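PDB 1ZB7: neurotoxin from Clostridium botulinum, which acts inside the host cell as a zinc endopeptidase that cleaves synaptobrevins, in VAMP2 at an Ala-Ala bond. Local coordinates for residues I116-N121 against Q297-R302; F129-A134 against S312-S317; N301-V306 against Q321-K326. All blocks are in the same frame, centred on the assembly; numbering follows the deposited sequence.

Contact 1 of 3, residues I116-N121 against Q297-R302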
loop_
_atom_site.group_PDB
_atom_site.type_symbol
_atom_site.label_atom_id
_atom_site.label_comp_id
_atom_site.label_asym_id
_atom_site.label_seq_id
_atom_site.Cartn_x
_atom_site.Cartn_y
_atom_site.Cartn_z
ATOM N N ILE A 116 -19.093 -27.046 5.435
ATOM C CA ILE A 116 -18.313 -28.245 5.701
ATOM C C ILE A 116 -17.297 -28.440 4.594
ATOM O O ILE A 116 -17.640 -28.337 3.435
ATOM C CB ILE A 116 -19.315 -29.404 5.888
ATOM C CG1 ILE A 116 -19.784 -29.437 7.305
ATOM C CG2 ILE A 116 -18.865 -30.786 5.474
ATOM C CD1 ILE A 116 -21.024 -28.715 7.394
ATOM N N PRO A 117 -16.041 -28.669 4.947
ATOM C CA PRO A 117 -15.044 -29.073 3.952
ATOM C C PRO A 117 -15.481 -30.334 3.181
ATOM O O PRO A 117 -16.226 -31.190 3.703
ATOM C CB PRO A 117 -13.758 -29.328 4.769
ATOM C CG PRO A 117 -14.134 -28.991 6.194
ATOM C CD PRO A 117 -15.491 -28.518 6.301
ATOM N N TYR A 118 -15.105 -30.377 1.903
ATOM C CA TYR A 118 -15.242 -31.541 1.103
ATOM C C TYR A 118 -14.465 -32.697 1.727
ATOM O O TYR A 118 -13.351 -32.539 2.247
ATOM C CB TYR A 118 -14.805 -31.222 -0.327
ATOM C CG TYR A 118 -15.122 -32.323 -1.344
ATOM C CD1 TYR A 118 -16.347 -32.324 -2.012
ATOM C CD2 TYR A 118 -14.217 -33.353 -1.606
ATOM C CE1 TYR A 118 -16.671 -33.353 -2.967
ATOM C CE2 TYR A 118 -14.545 -34.397 -2.564
ATOM C CZ TYR A 118 -15.785 -34.371 -3.215
ATOM O OH TYR A 118 -16.185 -35.343 -4.090
ATOM N N LEU A 119 -15.075 -33.885 1.712
ATOM C CA LEU A 119 -14.404 -35.162 2.098
ATOM C C LEU A 119 -13.338 -35.641 1.097
ATOM O O LEU A 119 -13.501 -36.619 0.404
ATOM C CB LEU A 119 -15.446 -36.232 2.371
ATOM C CG LEU A 119 -16.599 -35.857 3.275
ATOM C CD1 LEU A 119 -17.449 -37.007 3.537
ATOM C CD2 LEU A 119 -16.134 -35.246 4.664
ATOM N N GLY A 120 -12.235 -34.922 1.021
ATOM C CA GLY A 120 -11.146 -35.278 0.143
ATOM C C GLY A 120 -10.274 -34.086 -0.181
ATOM O O GLY A 120 -10.459 -33.022 0.331
ATOM N N ASN A 121 -9.337 -34.274 -1.100
ATOM C CA ASN A 121 -8.399 -33.237 -1.561
ATOM C C ASN A 121 -7.814 -33.766 -2.845
ATOM O O ASN A 121 -8.184 -34.811 -3.252
ATOM C CB ASN A 121 -7.292 -32.908 -0.552
ATOM C CG ASN A 121 -6.571 -34.129 -0.013
ATOM O OD1 ASN A 121 -6.036 -34.918 -0.757
ATOM N ND2 ASN A 121 -6.480 -34.226 1.300
ATOM N N GLN A 297 -16.817 -26.005 -10.214
ATOM C CA GLN A 297 -17.032 -27.008 -11.238
ATOM C C GLN A 297 -16.252 -28.312 -10.936
ATOM O O GLN A 297 -16.779 -29.397 -11.073
ATOM C CB GLN A 297 -16.722 -26.492 -12.652
ATOM C CG GLN A 297 -17.608 -25.249 -13.017
ATOM C CD GLN A 297 -17.139 -24.472 -14.288
ATOM O OE1 GLN A 297 -15.921 -24.407 -14.599
ATOM N NE2 GLN A 297 -18.111 -23.892 -15.019
ATOM N N ASP A 298 -15.012 -28.199 -10.481
ATOM C CA ASP A 298 -14.261 -29.375 -10.079
ATOM C C ASP A 298 -14.962 -30.192 -8.999
ATOM O O ASP A 298 -14.936 -31.449 -9.035
ATOM C CB ASP A 298 -12.829 -29.024 -9.660
ATOM C CG ASP A 298 -11.965 -28.436 -10.836
ATOM O OD1 ASP A 298 -12.213 -28.596 -12.041
ATOM O OD2 ASP A 298 -10.991 -27.762 -10.514
ATOM N N ILE A 299 -15.572 -29.500 -8.043
ATOM C CA ILE A 299 -16.308 -30.155 -6.957
ATOM C C ILE A 299 -17.567 -30.817 -7.507
ATOM O O ILE A 299 -17.833 -31.976 -7.191
ATOM C CB ILE A 299 -16.617 -29.220 -5.773
ATOM C CG1 ILE A 299 -15.282 -28.770 -5.135
ATOM C CG2 ILE A 299 -17.590 -29.874 -4.768
ATOM C CD1 ILE A 299 -14.314 -29.897 -4.761
ATOM N N ALA A 300 -18.297 -30.083 -8.345
ATOM C CA ALA A 300 -19.467 -30.673 -9.014
ATOM C C ALA A 300 -19.062 -31.911 -9.853
ATOM O O ALA A 300 -19.711 -32.942 -9.706
ATOM C CB ALA A 300 -20.280 -29.613 -9.865
ATOM N N ASN A 301 -18.036 -31.823 -10.710
ATOM C CA ASN A 301 -17.518 -32.995 -11.421
ATOM C C ASN A 301 -17.196 -34.219 -10.486
ATOM O O ASN A 301 -17.583 -35.338 -10.783
ATOM C CB ASN A 301 -16.226 -32.689 -12.220
ATOM C CG ASN A 301 -16.387 -31.629 -13.390
ATOM O OD1 ASN A 301 -17.453 -31.448 -13.938
ATOM N ND2 ASN A 301 -15.264 -30.941 -13.747
ATOM N N ARG A 302 -16.511 -33.990 -9.361
ATOM C CA ARG A 302 -16.258 -35.021 -8.344
ATOM C C ARG A 302 -17.547 -35.668 -7.808
ATOM O O ARG A 302 -17.626 -36.918 -7.750
ATOM C CB ARG A 302 -15.328 -34.521 -7.160
ATOM C CG ARG A 302 -13.914 -34.624 -7.624
ATOM C CD ARG A 302 -12.784 -33.901 -6.862
ATOM N NE ARG A 302 -12.252 -34.837 -5.901
ATOM C CZ ARG A 302 -11.036 -35.349 -5.791
ATOM N NH1 ARG A 302 -9.999 -35.050 -6.571
ATOM N NH2 ARG A 302 -10.870 -36.156 -4.762
HETATM O O HOH W 1 -14.275 -37.023 -4.619
#
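The ring of Tyr118 is met on one face by Ile299, whose CD1 sits 4.2 Å above the plane and is shifted toward the rim. The other branch of Ile299 comes closest, with CG2 3.9 Å from Tyr118 CD1. At the edge of the ring, in its plane, lies a water that takes a hydrogen bond from Tyr118 OH over 2.6 Å. The same water also accepts one from Arg302 NE at 3.2 Å, bridging the phenol to the guanidinium. Those two flat groups stand nearly perpendicular, 85° apart, and do not stack. Instead the aliphatic start of the arginine does the touching: Tyr118 OH approaches Arg302 CB to 3.3 Å. With CG anti to the backbone N (chi1 -170°), the Tyr118 ring lies alongside Ile299 and brings OH to Arg302.

The contact lays the loop between helix 103-114 and strand 128-129 against residues 297-302 of helix 282-303, at the periphery of the M27 light-chain protease fold, about 21 Å between its centre and that of the chain. Tyr118 also meets the ring of Tyr323 from helix 316-327, so two helices share this one side chain.

Beyond the ring, the bend of the Arg302 chain at chi3 (93°) turns the guanidinium toward the end of the loop segment. Its NH2 stands 3.4 Å from Asn121 O, but the clear hydrogen bond of that nitrogen goes to Thr124 O. The CB of Asn121 points away from the helix; its OD1 is bonded to Ser123 and its ND2 to Asn135.

Contact 2 of 3, residues F129-A134 against S312-S317; sequences FAANVA and SGIDIS
Phe129 and Ile316 make the tightest apolar meeting here, with Phe129 CD2 3.6 Å from Ile316 CD1. The isoleucine uses both branches: its CG2 also comes to 4.0 Å from Phe129 CE2, and the two side chains run obliquely across one another. With CG1 of Ile316 anti to the carbonyl carbon (chi1 -59°), the longer branch swings back beside the backbone N and reaches the phenylalanine.

Ile314 divides its branches between two partners. CG2 approaches Phe129 CD2 at 4.2 Å, obliquely to the ring, while CD1 at the end of the other branch touches Ala131 CB at 3.9 Å. The small methyl of Ala131 points toward the 312-317 segment.

One polar atom joins these apolar contacts. Ile316 O lies at the edge of the phenylalanine ring, in its plane, 3.6 Å from Phe129 CE2. This places the carbonyl against the rim of C-H groups, where a weak electrostatic attraction is plausible.

Turn and cap interactions shape each segment separately. Asn132 is the centre of an inverse gamma turn closed by a weak bond from Val133 N to Ala131 O. Asp315 is the N-cap of helix 316-327, its OD2 accepting from Leu318 N.

Phe129 is also backbone-bonded to Ser308 and Gln310 and packs on Tyr319 and Lys320, while both isoleucines touch Ala309, joining residues 129-131 to strand 308-309 and the start of helix 316-327.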
loop_
_atom_site.group_PDB
_atom_site.type_symbol
_atom_site.label_atom_id
_atom_site.label_comp_id
_atom_site.label_asym_id
_atom_site.label_seq_id
_atom_site.Cartn_x
_atom_site.Cartn_y
_atom_site.Cartn_z
ATOM N N PHE A 129 -15.272 -40.386 -1.358
ATOM C CA PHE A 129 -15.212 -39.603 -0.258
ATOM C C PHE A 129 -14.148 -40.230 0.712
ATOM O O PHE A 129 -14.098 -41.474 0.889
ATOM C CB PHE A 129 -16.539 -39.444 0.456
ATOM C CG PHE A 129 -17.593 -38.548 -0.265
ATOM C CD1 PHE A 129 -17.231 -37.380 -0.931
ATOM C CD2 PHE A 129 -18.944 -38.839 -0.157
ATOM C CE1 PHE A 129 -18.214 -36.525 -1.479
ATOM C CE2 PHE A 129 -19.902 -37.986 -0.686
ATOM C CZ PHE A 129 -19.583 -36.907 -1.392
ATOM N N ALA A 130 -13.346 -39.360 1.300
ATOM C CA ALA A 130 -12.301 -39.716 2.246
ATOM C C ALA A 130 -12.398 -38.690 3.419
ATOM O O ALA A 130 -12.039 -37.567 3.257
ATOM C CB ALA A 130 -10.894 -39.650 1.544
ATOM N N ALA A 131 -12.965 -39.087 4.543
ATOM C CA ALA A 131 -13.057 -38.266 5.747
ATOM C C ALA A 131 -11.779 -38.287 6.554
ATOM O O ALA A 131 -11.520 -37.401 7.338
ATOM C CB ALA A 131 -14.204 -38.747 6.594
ATOM N N ASN A 132 -10.967 -39.296 6.351
ATOM C CA ASN A 132 -9.846 -39.540 7.194
ATOM C C ASN A 132 -8.620 -38.820 6.687
ATOM O O ASN A 132 -7.562 -39.450 6.545
ATOM C CB ASN A 132 -9.538 -41.024 7.203
ATOM C CG ASN A 132 -9.233 -41.541 5.774
ATOM O OD1 ASN A 132 -10.150 -42.039 4.990
ATOM N ND2 ASN A 132 -7.936 -41.397 5.395
ATOM N N VAL A 133 -8.772 -37.554 6.302
ATOM C CA VAL A 133 -7.667 -36.785 5.789
ATOM C C VAL A 133 -7.542 -35.481 6.579
ATOM O O VAL A 133 -8.536 -34.998 7.139
ATOM C CB VAL A 133 -7.805 -36.490 4.291
ATOM C CG1 VAL A 133 -7.704 -37.791 3.502
ATOM C CG2 VAL A 133 -9.062 -35.698 3.977
ATOM N N ALA A 134 -6.345 -34.890 6.521
ATOM C CA ALA A 134 -5.931 -33.862 7.477
ATOM C C ALA A 134 -6.687 -32.569 7.271
ATOM O O ALA A 134 -6.908 -31.854 8.247
ATOM C CB ALA A 134 -4.412 -33.627 7.391
ATOM N N SER A 312 -15.905 -46.379 6.662
ATOM C CA SER A 312 -17.210 -46.974 6.938
ATOM C C SER A 312 -17.985 -45.833 7.551
ATOM O O SER A 312 -17.372 -44.867 7.951
ATOM C CB SER A 312 -17.082 -48.170 7.912
ATOM O OG SER A 312 -16.511 -47.723 9.152
ATOM N N GLY A 313 -19.315 -45.897 7.569
ATOM C CA GLY A 313 -20.125 -44.858 8.202
ATOM C C GLY A 313 -20.497 -43.656 7.355
ATOM O O GLY A 313 -21.386 -42.905 7.722
ATOM N N ILE A 314 -19.797 -43.407 6.254
ATOM C CA ILE A 314 -20.071 -42.213 5.450
ATOM C C ILE A 314 -21.257 -42.510 4.537
ATOM O O ILE A 314 -21.204 -43.363 3.711
ATOM C CB ILE A 314 -18.841 -41.721 4.608
ATOM C CG1 ILE A 314 -17.674 -41.332 5.526
ATOM C CG2 ILE A 314 -19.193 -40.504 3.697
ATOM C CD1 ILE A 314 -17.891 -40.104 6.316
ATOM N N ASP A 315 -22.323 -41.778 4.687
ATOM C CA ASP A 315 -23.485 -41.953 3.856
ATOM C C ASP A 315 -23.354 -40.985 2.702
ATOM O O ASP A 315 -23.493 -39.795 2.896
ATOM C CB ASP A 315 -24.734 -41.620 4.643
ATOM C CG ASP A 315 -26.007 -41.844 3.818
ATOM O OD1 ASP A 315 -26.615 -42.949 3.975
ATOM O OD2 ASP A 315 -26.345 -40.981 2.989
ATOM N N ILE A 316 -23.059 -41.519 1.522
ATOM C CA ILE A 316 -22.734 -40.740 0.323
ATOM C C ILE A 316 -23.770 -39.698 -0.102
ATOM O O ILE A 316 -23.407 -38.540 -0.414
ATOM C CB ILE A 316 -22.567 -41.686 -0.905
ATOM C CG1 ILE A 316 -21.460 -42.716 -0.656
ATOM C CG2 ILE A 316 -22.180 -40.927 -2.113
ATOM C CD1 ILE A 316 -20.272 -42.192 -0.020
ATOM N N SER A 317 -25.024 -40.115 -0.212
ATOM C CA SER A 317 -26.121 -39.218 -0.653
ATOM C C SER A 317 -26.360 -38.109 0.335
ATOM O O SER A 317 -26.669 -37.023 -0.004
ATOM C CB SER A 317 -27.438 -40.003 -0.763
ATOM O OG SER A 317 -27.316 -40.850 -1.918
#

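Contact 3 of 3, residues N301-V306 against Q321-K326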
loop_
_atom_site.group_PDB
_atom_site.type_symbol
_atom_site.label_atom_id
_atom_site.label_comp_id
_atom_site.label_asym_id
_atom_site.label_seq_id
_atom_site.Cartn_x
_atom_site.Cartn_y
_atom_site.Cartn_z
ATOM N N ASN A 301 -18.036 -31.823 -10.710
ATOM C CA ASN A 301 -17.518 -32.995 -11.421
ATOM C C ASN A 301 -17.196 -34.219 -10.486
ATOM O O ASN A 301 -17.583 -35.338 -10.783
ATOM C CB ASN A 301 -16.226 -32.689 -12.220
ATOM C CG ASN A 301 -16.387 -31.629 -13.390
ATOM O OD1 ASN A 301 -17.453 -31.448 -13.938
ATOM N ND2 ASN A 301 -15.264 -30.941 -13.747
ATOM N N ARG A 302 -16.511 -33.990 -9.361
ATOM C CA ARG A 302 -16.258 -35.021 -8.344
ATOM C C ARG A 302 -17.547 -35.668 -7.808
ATOM O O ARG A 302 -17.626 -36.918 -7.750
ATOM C CB ARG A 302 -15.328 -34.521 -7.160
ATOM C CG ARG A 302 -13.914 -34.624 -7.624
ATOM C CD ARG A 302 -12.784 -33.901 -6.862
ATOM N NE ARG A 302 -12.252 -34.837 -5.901
ATOM C CZ ARG A 302 -11.036 -35.349 -5.791
ATOM N NH1 ARG A 302 -9.999 -35.050 -6.571
ATOM N NH2 ARG A 302 -10.870 -36.156 -4.762
ATOM N N LEU A 303 -18.561 -34.838 -7.516
ATOM C CA LEU A 303 -19.775 -35.287 -6.936
ATOM C C LEU A 303 -20.468 -36.238 -7.897
ATOM O O LEU A 303 -21.116 -37.150 -7.464
ATOM C CB LEU A 303 -20.723 -34.127 -6.592
ATOM C CG LEU A 303 -20.451 -33.348 -5.320
ATOM C CD1 LEU A 303 -21.612 -32.407 -5.077
ATOM C CD2 LEU A 303 -20.206 -34.240 -4.098
ATOM N N ASN A 304 -20.310 -35.997 -9.201
ATOM C CA ASN A 304 -20.955 -36.810 -10.180
ATOM C C ASN A 304 -20.344 -38.166 -10.309
ATOM O O ASN A 304 -20.863 -38.916 -10.996
ATOM C CB ASN A 304 -20.996 -36.101 -11.546
ATOM C CG ASN A 304 -21.936 -34.935 -11.531
ATOM O OD1 ASN A 304 -22.776 -34.874 -10.651
ATOM N ND2 ASN A 304 -21.751 -33.968 -12.418
ATOM N N ILE A 305 -19.198 -38.437 -9.722
ATOM C CA ILE A 305 -18.568 -39.714 -9.832
ATOM C C ILE A 305 -18.284 -40.364 -8.532
ATOM O O ILE A 305 -17.806 -41.464 -8.562
ATOM C CB ILE A 305 -17.216 -39.733 -10.698
ATOM C CG1 ILE A 305 -16.145 -38.904 -10.103
ATOM C CG2 ILE A 305 -17.509 -39.426 -12.202
ATOM C CD1 ILE A 305 -14.926 -38.768 -11.090
ATOM N N VAL A 306 -18.608 -39.733 -7.413
ATOM C CA VAL A 306 -18.431 -40.354 -6.100
ATOM C C VAL A 306 -19.408 -41.386 -5.926
ATOM O O VAL A 306 -20.561 -41.207 -6.268
ATOM C CB VAL A 306 -18.513 -39.280 -4.823
ATOM C CG1 VAL A 306 -18.594 -40.011 -3.434
ATOM C CG2 VAL A 306 -17.358 -38.519 -4.882
ATOM N N GLN A 321 -25.851 -34.161 -0.804
ATOM C CA GLN A 321 -26.841 -33.116 -0.504
ATOM C C GLN A 321 -26.319 -31.849 0.288
ATOM O O GLN A 321 -26.665 -30.706 0.028
ATOM C CB GLN A 321 -28.008 -33.748 0.206
ATOM C CG GLN A 321 -29.114 -32.749 0.522
ATOM C CD GLN A 321 -29.947 -32.263 -0.689
ATOM O OE1 GLN A 321 -30.601 -33.073 -1.392
ATOM N NE2 GLN A 321 -29.982 -30.928 -0.886
ATOM N N ILE A 322 -25.533 -32.113 1.282
ATOM C CA ILE A 322 -24.799 -31.124 1.981
ATOM C C ILE A 322 -23.954 -30.223 1.020
ATOM O O ILE A 322 -24.020 -28.978 1.078
ATOM C CB ILE A 322 -23.912 -31.819 3.035
ATOM C CG1 ILE A 322 -24.783 -32.352 4.173
ATOM C CG2 ILE A 322 -22.906 -30.877 3.614
ATOM C CD1 ILE A 322 -23.945 -33.099 5.266
ATOM N N TYR A 323 -23.174 -30.847 0.145
ATOM C CA TYR A 323 -22.343 -30.098 -0.797
ATOM C C TYR A 323 -23.166 -29.369 -1.841
ATOM O O TYR A 323 -22.832 -28.250 -2.205
ATOM C CB TYR A 323 -21.244 -30.996 -1.421
ATOM C CG TYR A 323 -20.291 -31.495 -0.362
ATOM C CD1 TYR A 323 -19.733 -30.602 0.594
ATOM C CD2 TYR A 323 -20.011 -32.866 -0.227
ATOM C CE1 TYR A 323 -18.996 -31.049 1.536
ATOM C CE2 TYR A 323 -19.163 -33.296 0.749
ATOM C CZ TYR A 323 -18.689 -32.402 1.625
ATOM O OH TYR A 323 -17.946 -32.808 2.672
ATOM N N LYS A 324 -24.211 -29.988 -2.361
ATOM C CA LYS A 324 -25.171 -29.280 -3.211
ATOM C C LYS A 324 -25.670 -27.972 -2.537
ATOM O O LYS A 324 -25.658 -26.930 -3.136
ATOM C CB LYS A 324 -26.315 -30.201 -3.550
ATOM C CG LYS A 324 -27.390 -29.571 -4.473
ATOM C CD LYS A 324 -28.685 -30.341 -4.385
ATOM C CE LYS A 324 -29.751 -29.645 -5.231
ATOM N NZ LYS A 324 -30.864 -30.594 -5.619
ATOM N N ASN A 325 -26.079 -28.063 -1.276
ATOM C CA ASN A 325 -26.476 -26.923 -0.460
ATOM C C ASN A 325 -25.345 -25.950 -0.218
ATOM O O ASN A 325 -25.532 -24.745 -0.416
ATOM C CB ASN A 325 -27.052 -27.331 0.914
ATOM C CG ASN A 325 -28.344 -28.331 0.838
ATOM O OD1 ASN A 325 -28.931 -28.612 -0.220
ATOM N ND2 ASN A 325 -28.749 -28.854 2.049
ATOM N N LYS A 326 -24.166 -26.422 0.190
ATOM C CA LYS A 326 -23.003 -25.514 0.391
ATOM C C LYS A 326 -22.614 -24.711 -0.855
ATOM O O LYS A 326 -22.421 -23.472 -0.768
ATOM C CB LYS A 326 -21.780 -26.274 0.944
ATOM C CG LYS A 326 -20.418 -25.591 0.871
ATOM C CD LYS A 326 -19.316 -26.387 1.515
ATOM C CE LYS A 326 -17.909 -25.772 1.249
ATOM N NZ LYS A 326 -16.834 -26.722 1.522
#
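Leu303 and Tyr323 each hold CG anti to the carbonyl carbon, beside the backbone N (chi1 -79° and -63°), and these torsions bring the two side chains together between their helices. They cross at about a right angle. One methyl of the leucine, CD1, packs against the base of the tyrosine, 3.9 Å from Tyr323 CB. The other, CD2, comes to 4.1 Å from Tyr323 CD2 and approaches the ring obliquely. Both methyls thus meet the base of the tyrosine, CB and the near part of the ring, well away from the hydroxyl. Leu303 CD1 also comes within 4.5 Å of Lys324 N, brushing the next backbone position of the helix.

This is a small apolar join between Leu303 of helix 282-303 and the middle of helix 316-327, two helices linked in sequence through the short strand 308-309. The backbones stay well separated: Leu303 CA and Tyr323 CA are 8.4 Å apart. Polar support comes from Lys320, whose NZ donates to Leu303 O and Val306 O, tying the chain leaving the first helix to the second.

Tyr323 is anchored at its far end by a hydrogen bond from OH to Pro117 O. Lys324 starts beside Leu303, but its extended chain leads away to a salt bridge with Glu331. On the solvent-facing side of the same helix, Gln321 NE2 donates to Asn325 OD1 over 2.6 Å, one helical turn on, at a bent N-H...O angle of 139°.

Overall arrangement
Contacts 1 and 3 are buried and their centres lie about 7 Å apart; both use helix 282-303. Contact 2 is partly buried and shares helix 316-327 with contact 3. The chemistry does not simply follow burial: contact 1 adds a water bridge and a guanidinium to its packing, whereas contacts 2 and 3 meet across mainly through hydrocarbon. Phe129 joins all three, its CZ 3.8 Å from Leu303 CD2 and its CE1 3.5 Å from Tyr118 OH. Links between contacts 1 and 3 include a probable hydrogen bond from Lys326 NZ to Ile116 O, 2.6 Å, beside the meeting Tyr118 and Tyr323 rings, while Leu119 O and Ala130 N, 2.9 Å apart, probably bond contact 1 to contact 2.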